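Local structure of Non-canonical purine NTP pyrophosphatase (3TQU) at residues L75-L80 and Q103-A108; N81-P84 and R90-G93. The protein probably hydrolyses non-canonical purine nucleoside triphosphates such as XTP, dITP and ITP to monophosphates and diphosphate, clearing them from the nucleotide pool. All coordinates share one frame; numbering follows the deposited sequence.

Strand 68-77 supplies the start of contact 1 and ends at Ile-77, the first residue to touch the helix; a short 3-10 segment leads on to Leu-80. Residues 81-84 follow at once and open contact 2, which closes a small loop when the chain returns at 90-93. The chain then enters helix 98-112, where residues 103-108 meet 75-80 and close the larger loop of contact 1, with contact 2 lying wholly within it. The two are also tied directly: Ile-77 N lies 2.9 Å from Ala-83 O, a probable hydrogen bond, and Tyr-91 packs on Leu-80, Val-105 and Ala-108. Together they join the end of an inner strand of the sheet, its connecting loop and the helix.

Contact 1 (L75-L80 and Q103-A108); sequences LTIAAL and QKVLEA
Ile-77 and Val-105 meet methyl to methyl, Ile-77 CD1 lying 3.6 Å from Val-105 CG1, with the two side chains crossing at a slant. A second touch follows one helical turn later, where Leu-80 CD1 sits 3.7 Å from Ala-108 CB. The other branch of Leu-80 turns to the helix backbone, CD2 resting 3.9 Å from Ala-108 O. The small side chain of Ala-108 goes with a closer backbone approach here: the CA atoms of Leu-80 and Ala-108 are 7.7 Å apart, whereas those of Ile-77 and Val-105 are 9.0 Å apart.

The isoleucine spans its wider gap with an extended chain. CG1 stands opposite the carbonyl carbon (chi1 -59°), and a nearly straight chi2 of 175° carries CD1 out toward the helix. Across from it, Val-105 extends CG1 from the position anti to its own N (chi1 161°). The side chains that meet are all apolar, and the contact joins the end of strand 68-77, an inner strand of the mixed sheet of the Ham1 fold, to helix 98-112, which precedes the antiparallel neighbour strand 118-128.

Leu-80 is brought to the helix by the 3-10 segment at 78-79, whose turn is closed by a bond from Leu-80 N to Ile-77 O of 2.9 Å. On the helical side, the bond from Ala-108 N to Lys-104 O belongs to the regular ladder that sets Val-105 and Ala-108 on neighbouring turns. Further out, Ile-77 also packs on Leu-109, Ala-119 and Ile-147, while Leu-80 reaches Ala-112. Val-105 rests against Tyr-159, a predicted substrate-binding residue, and Leu-75, two residues before Ile-77 on the same strand, packs on the same tyrosine.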
loop_
_atom_site.group_PDB
_atom_site.type_symbol
_atom_site.label_atom_id
_atom_site.label_comp_id
_atom_site.label_asym_id
_atom_site.label_seq_id
_atom_site.Cartn_x
_atom_site.Cartn_y
_atom_site.Cartn_z
ATOM N N LEU A 75 3.460 -13.698 9.000
ATOM C CA LEU A 75 4.596 -13.583 9.896
ATOM C C LEU A 75 5.847 -13.445 9.041
ATOM O O LEU A 75 6.025 -14.201 8.087
ATOM C CB LEU A 75 4.693 -14.845 10.751
ATOM C CG LEU A 75 5.826 -14.932 11.765
ATOM C CD1 LEU A 75 5.740 -13.789 12.768
ATOM C CD2 LEU A 75 5.788 -16.284 12.470
ATOM N N THR A 76 6.700 -12.476 9.365
ATOM C CA THR A 76 7.968 -12.322 8.666
ATOM C C THR A 76 9.107 -12.474 9.663
ATOM O O THR A 76 9.097 -11.861 10.724
ATOM C CB THR A 76 8.084 -10.955 7.969
ATOM O OG1 THR A 76 8.061 -9.910 8.948
ATOM C CG2 THR A 76 6.939 -10.757 6.984
ATOM N N ILE A 77 10.087 -13.298 9.317
ATOM C CA ILE A 77 11.205 -13.562 10.214
ATOM C C ILE A 77 12.528 -13.104 9.609
ATOM O O ILE A 77 12.934 -13.569 8.545
ATOM C CB ILE A 77 11.262 -15.048 10.603
ATOM C CG1 ILE A 77 9.954 -15.447 11.296
ATOM C CG2 ILE A 77 12.450 -15.315 11.504
ATOM C CD1 ILE A 77 9.842 -16.930 11.624
ATOM N N ALA A 78 13.192 -12.187 10.306
ATOM C CA ALA A 78 14.406 -11.554 9.802
ATOM C C ALA A 78 15.449 -12.564 9.332
ATOM O O ALA A 78 15.972 -12.454 8.224
ATOM C CB ALA A 78 14.994 -10.616 10.853
ATOM N N ALA A 79 15.745 -13.549 10.173
ATOM C CA ALA A 79 16.767 -14.541 9.856
ATOM C C ALA A 79 16.383 -15.415 8.666
ATOM O O ALA A 79 17.236 -16.077 8.080
ATOM C CB ALA A 79 17.068 -15.404 11.071
ATOM N N LEU A 80 15.101 -15.417 8.316
ATOM C CA LEU A 80 14.621 -16.223 7.197
ATOM C C LEU A 80 14.237 -15.365 5.995
ATOM O O LEU A 80 13.381 -15.749 5.198
ATOM C CB LEU A 80 13.432 -17.085 7.623
ATOM C CG LEU A 80 13.681 -18.045 8.785
ATOM C CD1 LEU A 80 12.437 -18.879 9.066
ATOM C CD2 LEU A 80 14.877 -18.938 8.491
ATOM N N GLN A 103 6.337 -25.895 14.078
ATOM C CA GLN A 103 7.523 -26.742 14.109
ATOM C C GLN A 103 8.461 -26.466 12.940
ATOM O O GLN A 103 9.680 -26.501 13.097
ATOM C CB GLN A 103 7.135 -28.222 14.152
ATOM C CG GLN A 103 6.655 -28.671 15.520
ATOM C CD GLN A 103 7.691 -28.425 16.600
ATOM O OE1 GLN A 103 8.873 -28.716 16.416
ATOM N NE2 GLN A 103 7.256 -27.875 17.729
ATOM N N LYS A 104 7.895 -26.193 11.769
ATOM C CA LYS A 104 8.715 -25.896 10.601
ATOM C C LYS A 104 9.471 -24.581 10.783
ATOM O O LYS A 104 10.637 -24.467 10.406
ATOM C CB LYS A 104 7.872 -25.871 9.326
ATOM C CG LYS A 104 8.698 -25.722 8.056
ATOM C CD LYS A 104 8.081 -26.485 6.894
ATOM C CE LYS A 104 8.966 -26.419 5.656
ATOM N NZ LYS A 104 9.139 -25.026 5.155
ATOM N N VAL A 105 8.807 -23.590 11.367
ATOM C CA VAL A 105 9.462 -22.322 11.665
ATOM C C VAL A 105 10.600 -22.518 12.662
ATOM O O VAL A 105 11.693 -21.977 12.484
ATOM C CB VAL A 105 8.467 -21.285 12.210
ATOM C CG1 VAL A 105 9.202 -20.172 12.948
ATOM C CG2 VAL A 105 7.628 -20.722 11.074
ATOM N N LEU A 106 10.343 -23.301 13.705
ATOM C CA LEU A 106 11.355 -23.569 14.720
ATOM C C LEU A 106 12.554 -24.308 14.126
ATOM O O LEU A 106 13.701 -24.000 14.448
ATOM C CB LEU A 106 10.761 -24.359 15.891
ATOM C CG LEU A 106 9.755 -23.614 16.773
ATOM C CD1 LEU A 106 9.123 -24.549 17.800
ATOM C CD2 LEU A 106 10.412 -22.425 17.460
ATOM N N GLU A 107 12.283 -25.276 13.254
ATOM C CA GLU A 107 13.348 -26.017 12.581
ATOM C C GLU A 107 14.153 -25.110 11.655
ATOM O O GLU A 107 15.383 -25.192 11.607
ATOM C CB GLU A 107 12.774 -27.189 11.779
ATOM C CG GLU A 107 12.176 -28.300 12.623
ATOM C CD GLU A 107 11.600 -29.423 11.783
ATOM O OE1 GLU A 107 11.620 -29.308 10.538
ATOM O OE2 GLU A 107 11.129 -30.422 12.367
ATOM N N ALA A 108 13.451 -24.254 10.919
ATOM C CA ALA A 108 14.085 -23.334 9.981
ATOM C C ALA A 108 15.058 -22.395 10.686
ATOM O O ALA A 108 16.172 -22.176 10.214
ATOM C CB ALA A 108 13.030 -22.538 9.222
#

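Contact 2 (N81-P84 and R90-G93); sequences NSAP and RYAG
Pro-84 leans on the ring of Tyr-91 with the CB corner of its pyrrolidine, and CB comes to 3.5 Å from Tyr-91 CD1. From there the same carbon is 3.7 Å from Tyr-91 CG and 4.1 Å from Tyr-91 CE1, so it sits nearest the CG-CD1 side of the ring, close to where the ring joins CB. Nearer the hydroxyl end Ala-83 adds a looser touch, its CB 4.5 Å from Tyr-91 CE1. Both aliphatic residues meet the ring obliquely.

The tyrosine reaches them because CG is anti to the backbone N (chi1 -163°), which turns the ring toward residues 83 and 84. On the opposing side, the peptide bond between Ala-83 and Pro-84 is cis. It folds the chain sharply, leaving Ala-83 CA and Pro-84 CA just 2.9 Å apart, and is consistent with both successive residues directing their CB toward the same ring. Tyr-91 itself occupies the second position of a type I beta turn from Arg-90 to Gly-93, closed by a bond from Gly-93 N to Arg-90 O of 3.0 Å.

Around this apolar pairing, Tyr-159, a predicted substrate-binding residue, touches both Pro-84 and Tyr-91. Lys-104 binds Tyr-91 twice, NZ donating to the carbonyl O and its charge making a cation-pi contact with the ring. The ring thus lies between strand 68-77 and helix 98-112 in the chain, touching the cis-proline bend, Leu-80, and Val-105 and Ala-108 of the helix.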
loop_
_atom_site.group_PDB
_atom_site.type_symbol
_atom_site.label_atom_id
_atom_site.label_comp_id
_atom_site.label_asym_id
_atom_site.label_seq_id
_atom_site.Cartn_x
_atom_site.Cartn_y
_atom_site.Cartn_z
ATOM N N ASN A 81 14.873 -14.204 5.870
ATOM C CA ASN A 81 14.618 -13.303 4.750
ATOM C C ASN A 81 13.132 -12.990 4.598
ATOM O O ASN A 81 12.610 -12.938 3.485
ATOM C CB ASN A 81 15.179 -13.885 3.447
ATOM C CG ASN A 81 15.240 -12.861 2.325
ATOM O OD1 ASN A 81 15.388 -11.664 2.569
ATOM N ND2 ASN A 81 15.125 -13.329 1.084
ATOM N N SER A 82 12.465 -12.795 5.733
ATOM C CA SER A 82 11.051 -12.410 5.790
ATOM C C SER A 82 10.056 -13.549 5.561
ATOM O O SER A 82 8.847 -13.332 5.575
ATOM C CB SER A 82 10.755 -11.229 4.858
ATOM O OG SER A 82 11.242 -10.017 5.410
ATOM N N ALA A 83 10.560 -14.760 5.353
ATOM C CA ALA A 83 9.689 -15.929 5.322
ATOM C C ALA A 83 9.090 -16.118 6.714
ATOM O O ALA A 83 9.683 -15.686 7.701
ATOM C CB ALA A 83 10.474 -17.162 4.902
ATOM N N PRO A 84 7.918 -16.771 6.804
ATOM C CA PRO A 84 7.158 -17.359 5.693
ATOM C C PRO A 84 6.433 -16.321 4.838
ATOM O O PRO A 84 6.018 -16.646 3.727
ATOM C CB PRO A 84 6.149 -18.266 6.406
ATOM C CG PRO A 84 5.963 -17.642 7.741
ATOM C CD PRO A 84 7.305 -17.073 8.110
ATOM N N ARG A 90 0.995 -21.501 4.001
ATOM C CA ARG A 90 1.424 -22.628 3.171
ATOM C C ARG A 90 2.777 -23.192 3.599
ATOM O O ARG A 90 3.284 -24.138 2.996
ATOM C CB ARG A 90 1.501 -22.200 1.704
ATOM C CG ARG A 90 0.156 -21.944 1.044
ATOM C CD ARG A 90 0.335 -21.299 -0.327
ATOM N NE ARG A 90 0.768 -19.907 -0.222
ATOM C CZ ARG A 90 1.138 -19.156 -1.255
ATOM N NH1 ARG A 90 1.137 -19.661 -2.482
ATOM N NH2 ARG A 90 1.515 -17.900 -1.062
ATOM N N TYR A 91 3.346 -22.616 4.652
ATOM C CA TYR A 91 4.735 -22.872 5.020
ATOM C C TYR A 91 5.074 -24.341 5.286
ATOM O O TYR A 91 6.201 -24.773 5.046
ATOM C CB TYR A 91 5.127 -22.010 6.222
ATOM C CG TYR A 91 6.617 -21.894 6.431
ATOM C CD1 TYR A 91 7.438 -21.377 5.437
ATOM C CD2 TYR A 91 7.204 -22.285 7.627
ATOM C CE1 TYR A 91 8.800 -21.262 5.623
ATOM C CE2 TYR A 91 8.565 -22.172 7.824
ATOM C CZ TYR A 91 9.358 -21.660 6.818
ATOM O OH TYR A 91 10.713 -21.547 7.010
ATOM N N ALA A 92 4.107 -25.108 5.781
ATOM C CA ALA A 92 4.351 -26.516 6.090
ATOM C C ALA A 92 3.598 -27.453 5.149
ATOM O O ALA A 92 3.258 -28.573 5.520
ATOM C CB ALA A 92 3.993 -26.815 7.543
ATOM N N GLY A 93 3.344 -26.988 3.932
ATOM C CA GLY A 93 2.625 -27.774 2.946
ATOM C C GLY A 93 1.124 -27.595 3.070
ATOM O O GLY A 93 0.644 -26.948 3.997
#